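Local coordinates for ABC transporter substrate-binding protein (Vibrio cholerae, PDB 3LKV) that probably serves as the substrate-binding protein of an ABC transporter and holds a phenylalanine molecule in its pocket, consistent with amino acid uptake, at residues Gly225-Thr228 / Ser229-Glu232; Val17-Pro20 / Ala21-Ala24. All coordinates share one frame; numbering follows the deposited sequence.

Interaction 1. Residues Gly225-Thr228 / Ser229-Glu232; sequences GAAT and SYVE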
ATOM      1  N   GLY A 225     -24.578  16.836  -6.230  1.00 24.21           N
ATOM      2  CA  GLY A 225     -23.409  16.102  -6.654  1.00 24.41           C
ATOM      3  C   GLY A 225     -23.683  14.905  -7.555  1.00 24.00           C
ATOM      4  O   GLY A 225     -24.585  14.107  -7.309  1.00 24.47           O
ATOM      5  N   ALA A 226     -22.864  14.729  -8.568  1.00 23.84           N
ATOM      6  CA  ALA A 226     -22.978  13.539  -9.439  1.00 23.36           C
ATOM      7  C   ALA A 226     -22.189  12.370  -8.833  1.00 23.27           C
ATOM      8  O   ALA A 226     -22.197  11.242  -9.354  1.00 25.26           O
ATOM      9  CB  ALA A 226     -22.493  13.904 -10.860  1.00 23.31           C
ATOM     10  N   ALA A 227     -21.494  12.650  -7.742  1.00 22.13           N
ATOM     11  CA  ALA A 227     -20.657  11.660  -7.062  1.00 22.94           C
ATOM     12  C   ALA A 227     -20.895  11.773  -5.567  1.00 22.39           C
ATOM     13  O   ALA A 227     -20.996  12.870  -5.039  1.00 23.49           O
ATOM     14  CB  ALA A 227     -19.158  11.898  -7.364  1.00 21.25           C
ATOM     15  N   THR A 228     -20.889  10.642  -4.901  1.00 23.58           N
ATOM     16  CA  THR A 228     -21.028  10.529  -3.432  1.00 24.28           C
ATOM     17  C   THR A 228     -19.935  11.262  -2.678  1.00 24.04           C
ATOM     18  O   THR A 228     -20.196  11.873  -1.636  1.00 24.46           O
ATOM     19  CB  THR A 228     -20.987   9.067  -3.039  1.00 24.75           C
ATOM     20  OG1 THR A 228     -21.995   8.392  -3.775  1.00 27.46           O
ATOM     21  CG2 THR A 228     -21.206   8.852  -1.548  1.00 24.05           C
ATOM     22  N   SER A 229     -18.716  11.219  -3.201  1.00 23.76           N
ATOM     23  CA  SER A 229     -17.621  11.957  -2.590  1.00 24.52           C
ATOM     24  C   SER A 229     -18.012  13.448  -2.476  1.00 24.81           C
ATOM     25  O   SER A 229     -17.561  14.142  -1.579  1.00 23.15           O
ATOM     26  CB  SER A 229     -16.313  11.770  -3.373  1.00 25.28           C
ATOM     27  OG  SER A 229     -16.485  12.075  -4.776  1.00 28.42           O
ATOM     28  N   TYR A 230     -18.872  13.944  -3.351  1.00 24.93           N
ATOM     29  CA  TYR A 230     -19.220  15.359  -3.238  1.00 25.95           C
ATOM     30  C   TYR A 230     -20.160  15.657  -2.042  1.00 26.94           C
ATOM     31  O   TYR A 230     -20.038  16.717  -1.428  1.00 27.44           O
ATOM     32  CB  TYR A 230     -19.831  15.884  -4.515  1.00 25.15           C
ATOM     33  CG  TYR A 230     -18.993  15.742  -5.770  1.00 24.47           C
ATOM     34  CD1 TYR A 230     -17.636  15.544  -5.727  1.00 20.41           C
ATOM     35  CD2 TYR A 230     -19.581  15.907  -7.007  1.00 24.89           C
ATOM     36  CE1 TYR A 230     -16.900  15.427  -6.876  1.00 24.17           C
ATOM     37  CE2 TYR A 230     -18.860  15.832  -8.171  1.00 23.04           C
ATOM     38  CZ  TYR A 230     -17.526  15.573  -8.109  1.00 25.70           C
ATOM     39  OH  TYR A 230     -16.844  15.500  -9.289  1.00 22.76           O
ATOM     40  N   VAL A 231     -21.053  14.720  -1.710  1.00 28.81           N
ATOM     41  CA  VAL A 231     -22.012  14.883  -0.615  1.00 29.72           C
ATOM     42  C   VAL A 231     -21.232  14.853   0.689  1.00 30.57           C
ATOM     43  O   VAL A 231     -21.491  15.655   1.609  1.00 29.91           O
ATOM     44  CB  VAL A 231     -23.159  13.831  -0.653  1.00 29.82           C
ATOM     45  CG1 VAL A 231     -22.655  12.444  -0.302  1.00 32.25           C
ATOM     46  CG2 VAL A 231     -24.222  14.156   0.335  1.00 31.87           C
ATOM     47  N   GLU A 232     -20.211  13.996   0.728  1.00 31.60           N
ATOM     48  CA  GLU A 232     -19.304  13.923   1.873  1.00 32.65           C
ATOM     49  C   GLU A 232     -18.696  15.302   2.178  1.00 33.31           C
ATOM     50  O   GLU A 232     -18.422  15.593   3.340  1.00 33.04           O
ATOM     51  CB  GLU A 232     -18.197  12.861   1.663  1.00 32.90           C
ATOM     52  CG  GLU A 232     -18.672  11.406   1.934  1.00 35.24           C
ATOM     53  CD  GLU A 232     -17.839  10.308   1.224  0.40 34.81           C
ATOM     54  OE1 GLU A 232     -16.700  10.565   0.759  0.40 34.99           O
ATOM     55  OE2 GLU A 232     -18.336   9.164   1.142  0.40 34.26           O
TER

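Interaction 2. Residues Val17-Pro20 / Ala21-Ala24; sequences VEHP and ALDA. With PHE (phenylalanine), chain B.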
ATOM      1  N   VAL A  17      -5.411  12.167 -11.330  1.00 21.12           N
ATOM      2  CA  VAL A  17      -5.206  12.901 -10.091  1.00 20.64           C
ATOM      3  C   VAL A  17      -5.755  12.045  -8.973  1.00 22.00           C
ATOM      4  O   VAL A  17      -6.609  11.170  -9.196  1.00 21.71           O
ATOM      5  CB  VAL A  17      -5.867  14.326 -10.130  1.00 21.72           C
ATOM      6  CG1 VAL A  17      -7.382  14.243  -9.972  1.00 19.11           C
ATOM      7  CG2 VAL A  17      -5.280  15.252  -9.009  1.00 19.12           C
ATOM      8  N   GLU A  18      -5.250  12.252  -7.758  1.00 23.58           N
ATOM      9  CA  GLU A  18      -5.870  11.624  -6.550  1.00 23.65           C
ATOM     10  C   GLU A  18      -7.060  12.440  -6.073  1.00 23.39           C
ATOM     11  O   GLU A  18      -6.898  13.515  -5.568  1.00 21.61           O
ATOM     12  CB  GLU A  18      -4.820  11.472  -5.443  1.00 24.56           C
ATOM     13  CG  GLU A  18      -3.757  10.491  -5.960  1.00 26.48           C
ATOM     14  CD  GLU A  18      -2.577  10.223  -5.039  1.00 31.47           C
ATOM     15  OE1 GLU A  18      -2.418  10.893  -4.013  1.00 35.31           O
ATOM     16  OE2 GLU A  18      -1.783   9.297  -5.371  1.00 35.58           O
ATOM     17  N   HIS A  19      -8.268  11.961  -6.360  1.00 23.33           N
ATOM     18  CA  HIS A  19      -9.463  12.398  -5.651  1.00 22.31           C
ATOM     19  C   HIS A  19     -10.239  11.159  -5.228  1.00 22.37           C
ATOM     20  O   HIS A  19     -10.014  10.087  -5.772  1.00 21.87           O
ATOM     21  CB  HIS A  19     -10.301  13.429  -6.457  1.00 22.20           C
ATOM     22  CG  HIS A  19     -10.873  12.950  -7.762  1.00 21.37           C
ATOM     23  ND1 HIS A  19     -12.034  12.217  -7.843  1.00 19.80           N
ATOM     24  CD2 HIS A  19     -10.516  13.211  -9.042  1.00 21.27           C
ATOM     25  CE1 HIS A  19     -12.336  12.000  -9.113  1.00 20.24           C
ATOM     26  NE2 HIS A  19     -11.433  12.596  -9.864  1.00 18.68           N
ATOM     27  N   PRO A  20     -11.100  11.286  -4.204  1.00 22.54           N
ATOM     28  CA  PRO A  20     -11.597  10.056  -3.581  1.00 22.55           C
ATOM     29  C   PRO A  20     -12.245   9.036  -4.510  1.00 22.94           C
ATOM     30  O   PRO A  20     -11.986   7.845  -4.344  1.00 21.39           O
ATOM     31  CB  PRO A  20     -12.611  10.581  -2.545  1.00 24.09           C
ATOM     32  CG  PRO A  20     -12.032  11.925  -2.075  1.00 20.93           C
ATOM     33  CD  PRO A  20     -11.302  12.480  -3.335  1.00 22.47           C
ATOM     34  N   ALA A  21     -13.038   9.469  -5.503  1.00 22.18           N
ATOM     35  CA  ALA A  21     -13.660   8.487  -6.410  1.00 21.70           C
ATOM     36  C   ALA A  21     -12.611   7.645  -7.144  1.00 22.00           C
ATOM     37  O   ALA A  21     -12.749   6.409  -7.310  1.00 21.69           O
ATOM     38  CB  ALA A  21     -14.596   9.120  -7.404  1.00 20.49           C
ATOM     39  N   LEU A  22     -11.562   8.294  -7.611  1.00 21.98           N
ATOM     40  CA  LEU A  22     -10.564   7.541  -8.386  1.00 21.55           C
ATOM     41  C   LEU A  22      -9.712   6.667  -7.499  1.00 21.94           C
ATOM     42  O   LEU A  22      -9.313   5.563  -7.920  1.00 21.42           O
ATOM     43  CB  LEU A  22      -9.687   8.452  -9.193  1.00 21.51           C
ATOM     44  CG  LEU A  22     -10.455   9.365 -10.164  1.00 19.94           C
ATOM     45  CD1 LEU A  22      -9.455  10.106 -10.954  1.00 15.10           C
ATOM     46  CD2 LEU A  22     -11.389   8.586 -11.064  1.00 17.84           C
ATOM     47  N   ASP A  23      -9.448   7.140  -6.281  1.00 21.64           N
ATOM     48  CA  ASP A  23      -8.756   6.320  -5.301  1.00 22.55           C
ATOM     49  C   ASP A  23      -9.582   5.113  -4.890  1.00 21.90           C
ATOM     50  O   ASP A  23      -9.003   4.071  -4.630  1.00 21.55           O
ATOM     51  CB  ASP A  23      -8.330   7.108  -4.061  1.00 22.48           C
ATOM     52  CG  ASP A  23      -7.193   8.110  -4.370  1.00 27.14           C
ATOM     53  OD1 ASP A  23      -6.603   8.141  -5.493  1.00 29.62           O
ATOM     54  OD2 ASP A  23      -6.889   8.906  -3.470  1.00 34.86           O
ATOM     55  N   ALA A  24     -10.903   5.232  -4.834  1.00 20.81           N
ATOM     56  CA  ALA A  24     -11.723   4.079  -4.492  1.00 21.04           C
ATOM     57  C   ALA A  24     -11.693   3.096  -5.667  1.00 21.47           C
ATOM     58  O   ALA A  24     -11.698   1.904  -5.473  1.00 20.31           O
ATOM     59  CB  ALA A  24     -13.196   4.471  -4.144  1.00 20.12           C
TER
HETATM   60  N   PHE B 601     -15.605   9.769 -15.182  1.00 25.13           N
HETATM   61  CA  PHE B 601     -14.457  10.742 -14.984  1.00 25.84           C
HETATM   62  C   PHE B 601     -13.563  10.718 -16.254  1.00 26.17           C
HETATM   63  O   PHE B 601     -14.076  10.255 -17.314  1.00 26.52           O
HETATM   64  CB  PHE B 601     -13.674  10.456 -13.695  1.00 24.95           C
HETATM   65  CG  PHE B 601     -14.392  10.932 -12.435  1.00 29.64           C
HETATM   66  CD1 PHE B 601     -14.475  12.305 -12.139  1.00 31.16           C
HETATM   67  CD2 PHE B 601     -14.993  10.041 -11.574  1.00 29.40           C
HETATM   68  CE1 PHE B 601     -15.138  12.747 -11.039  1.00 34.33           C
HETATM   69  CE2 PHE B 601     -15.651  10.474 -10.463  1.00 29.61           C
HETATM   70  CZ  PHE B 601     -15.747  11.819 -10.175  1.00 31.20           C
HETATM   71  OXT PHE B 601     -12.393  11.160 -16.290  1.00 26.45           O
HETATM   72  O   HOH W   1     -13.991  12.357  -5.972  1.00 21.73           O

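Interaction 1. Residues Gly225-Thr228 / Ser229-Glu232
At the phenylalanine pocket, the turn that leads from strand 223-225 into the short helix 228-232 packs against one face and one edge of the ring of Tyr230. Ala227 sets its methyl group over one face of that ring: CB lies 3.9 Å from the ring centroid and only 6° off the normal, a CH-pi contact. Gly225 meets the same ring at its edge, its CA 3.8 Å from Tyr230 CD2 and in the ring plane. The aromatic group reaches back along the incoming chain because its CG stands anti to its own carbonyl carbon (chi1 -57°). Strand 223-225 belongs to the mixed sheet of the second lobe of this periplasmic-binding-protein fold, and the Tyr230 side chain comes within about 4 Å of the bound phenylalanine at its nearest atoms, through its hydroxyl end. Its OH is hydrogen-bonded to the carbonyl oxygen of Leu200, just after strand 196-199.

The short helix is only weakly bonded at the backbone. Tyr230 N donates to Ala227 O at 2.9 Å, approaching well above the carbonyl plane, 55° out of it. From the next residue, Thr228 O accepts a hydrogen bond from Glu232 N at 3.2 Å, although the position of that oxygen is less certain. Thr228 CG2 lies 3.9 Å from Glu232 OE2, where the two side chains pass at a slant.

Interaction 2. Residues Val17-Pro20 / Ala21-Ala24
His19 and Leu22 meet at the start of helix 20-35, where His19 occupies the N-cap position beside the bound phenylalanine. Among the apolar contacts, Leu22 CG lies over one face of the imidazole, displaced toward the rim, 3.7 Å from its centroid in a CH-pi contact. With chi1 at 63°, His19 CG sits between its backbone N and carbonyl carbon, bringing the ring back over the first turn. Against the ligand, His19 CE1 approaches the ligand's CE1 and Ala21 CB its CE2, each at 3.5 Å, while Leu22 CD2 lies 3.9 Å from the ligand's CD2.

Backbone hydrogen bonds close the turn. Asp23 N donates to His19 O at 3.0 Å, almost head-on to the carbonyl, and Ala24 N to Pro20 O at 2.9 Å. A water links ND1 of His19, 2.7 Å away, to Ala21 N, from which it accepts a bond at 3.1 Å. The carboxylate of Asp23, which accepts a hydrogen bond from Gln15 NE2 and is salt-bridged to Arg26, packs against the aliphatic part of Glu18.

With ND1 on this water and NE2 bonded to Asn203 OD1, both imidazole nitrogens are engaged, which should restrict rotation of the pocket-lining ring.

From the N terminus, the chain leaves strand 9-15 of the parallel sheet and reaches interaction 2, which closes the short loop into helix 20-35. Much later, after strand 223-225 of the mixed sheet, interaction 1 closes the corresponding strand-to-helix turn ahead of helix 228-232. The two follow in series; neither nests within nor crosses the other. Their centres are about 12 Å apart, yet they meet directly where Ser229 CB packs against Pro20 CB at 4.0 Å. Interaction 2 lends His19, Ala21 and Leu22 to the phenylalanine pocket and interaction 1 lends Tyr230, so a turn beside each sheet borders the same ligand, and the two lobes meet through Ser229 and Pro20.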